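Local coordinates for oxidoreductase, short chain dehydrogenase/reductase family protein (Collinsella aerofaciens, PDB 5FYD) that catalyses the NADPH-dependent reduction of the 7-oxo group of 7-oxolithocholate to give ursodeoxycholate, working as a homodimeric short-chain dehydrogenase, at the interface of chains A and B. Residues are numbered along the deposited sequence; one frame, centred on the assembly and turned at random. Chains: chain A/B, Oxidoreductase, short chain dehydrogenase/reductase family protein.

The interface of chains A and B. Residues chain A 199-200; chain B 143-145, 156, 187-188, 257.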
loop_
_atom_site.group_PDB
_atom_site.type_symbol
_atom_site.label_atom_id
_atom_site.label_comp_id
_atom_site.label_asym_id
_atom_site.label_seq_id
_atom_site.Cartn_x
_atom_site.Cartn_y
_atom_site.Cartn_z
ATOM N N PRO A 199 -6.983 3.557 -6.507
ATOM C CA PRO A 199 -8.369 3.145 -6.817
ATOM C C PRO A 199 -9.016 3.830 -8.017
ATOM O O PRO A 199 -9.951 3.287 -8.601
ATOM C CB PRO A 199 -9.133 3.477 -5.534
ATOM C CG PRO A 199 -8.324 4.531 -4.868
ATOM C CD PRO A 199 -6.903 4.170 -5.173
ATOM N N GLY A 200 -8.538 5.006 -8.398
ATOM C CA GLY A 200 -8.965 5.562 -9.668
ATOM C C GLY A 200 -8.320 6.873 -10.006
ATOM O O GLY A 200 -7.409 7.334 -9.314
ATOM N N SER B 143 -15.857 4.823 -3.794
ATOM C CA SER B 143 -14.611 4.752 -4.540
ATOM C C SER B 143 -14.895 4.766 -6.018
ATOM O O SER B 143 -15.927 4.239 -6.470
ATOM C CB SER B 143 -13.878 3.467 -4.183
ATOM O OG SER B 143 -12.760 3.214 -5.019
ATOM N N MET B 144 -13.976 5.333 -6.797
ATOM C CA MET B 144 -14.134 5.306 -8.247
ATOM C C MET B 144 -14.217 3.853 -8.779
ATOM O O MET B 144 -14.848 3.631 -9.805
ATOM C CB MET B 144 -13.081 6.171 -8.968
ATOM C CG MET B 144 -13.544 7.645 -9.028
ATOM S SD MET B 144 -12.204 8.741 -9.465
ATOM C CE MET B 144 -12.034 8.292 -11.191
ATOM N N THR B 145 -13.693 2.874 -8.038
ATOM C CA THR B 145 -13.870 1.456 -8.382
ATOM C C THR B 145 -15.339 1.014 -8.404
ATOM O O THR B 145 -15.685 0.083 -9.111
ATOM C CB THR B 145 -13.101 0.503 -7.437
ATOM O OG1 THR B 145 -13.534 0.695 -6.084
ATOM C CG2 THR B 145 -11.605 0.722 -7.568
ATOM N N TYR B 156 -14.116 -5.178 -4.017
ATOM C CA TYR B 156 -13.876 -3.779 -3.696
ATOM C C TYR B 156 -14.858 -2.895 -4.463
ATOM O O TYR B 156 -15.655 -2.187 -3.866
ATOM C CB TYR B 156 -12.441 -3.418 -4.046
ATOM C CG TYR B 156 -11.989 -2.001 -3.731
ATOM C CD1 TYR B 156 -12.392 -1.325 -2.574
ATOM C CD2 TYR B 156 -11.083 -1.375 -4.574
ATOM C CE1 TYR B 156 -11.928 -0.029 -2.307
ATOM C CE2 TYR B 156 -10.609 -0.095 -4.312
ATOM C CZ TYR B 156 -11.038 0.570 -3.178
ATOM O OH TYR B 156 -10.541 1.840 -2.948
ATOM N N GLY B 187 -11.180 9.031 -5.559
ATOM C CA GLY B 187 -10.172 8.361 -6.375
ATOM C C GLY B 187 -8.928 8.196 -5.510
ATOM O O GLY B 187 -9.026 8.027 -4.302
ATOM N N THR B 188 -7.767 8.247 -6.140
ATOM C CA THR B 188 -6.485 8.157 -5.434
ATOM C C THR B 188 -6.259 9.393 -4.561
ATOM O O THR B 188 -6.335 10.518 -5.043
ATOM C CB THR B 188 -5.359 8.010 -6.451
ATOM O OG1 THR B 188 -5.595 6.831 -7.226
ATOM C CG2 THR B 188 -3.984 7.956 -5.783
ATOM N N MET B 257 -9.341 -0.690 -16.499
ATOM C CA MET B 257 -9.032 -1.012 -15.114
ATOM C C MET B 257 -8.288 -2.323 -14.959
ATOM O O MET B 257 -7.417 -2.429 -14.110
ATOM C CB MET B 257 -10.299 -1.077 -14.275
ATOM C CG MET B 257 -11.040 0.229 -14.173
ATOM S SD MET B 257 -10.034 1.593 -13.587
ATOM C CE MET B 257 -9.651 1.013 -11.931
#
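At A:Pro199 and A:Gly200 a loop of one subunit enters the catalytic centre of the other, the backbone passing from a helix-like proline to an almost fully stretched glycine, phi and psi both near 180°, that carries its carbonyl to B:Thr188. This is part of the two-fold homodimer interface, and the contact recurs with the chains exchanged. The hydroxyl B:Thr188 OG1 donates to A:Gly200 O at 2.8 Å, approaching within the carbonyl plane, 146° at the oxygen; the backbone N of B:Thr188 adds a weak bond. The hydroxyl stands anti to its own carbonyl carbon (chi1 -59°), where it also meets A:Pro199 CD. A valine here would probably cost A:Gly200 O its hydroxyl donor and tie the loop less firmly. Glycine readily adopts this stretched shape and, lacking a side chain, lets its carbonyl come close.

The compact proline ring wedges between B:Gly187 and the catalytic residues: CG rests 3.6 Å from B:Gly187 O, while CB faces the hydroxyls of B:Tyr156 and B:Ser143. Beyond it, B:Met144 and B:Met257 bring flexible thioether ends, CE in each, to the loop backbone. B:Tyr156 is the proposed proton acceptor and B:Ser143 the transition-state stabiliser, so the partner's proline probably helps wall the active site. Threonine suits position B:Thr145 by facing both ways: methyl CG2 lies against A:Pro199 O, while B:Ser143 OG and B:Thr145 OG1 share a hydrogen bond of 2.8 Å. B:Thr145 OG1 also stands over one B:Tyr156 ring face, 3.5 Å from its plane and nearer the rim than the centre.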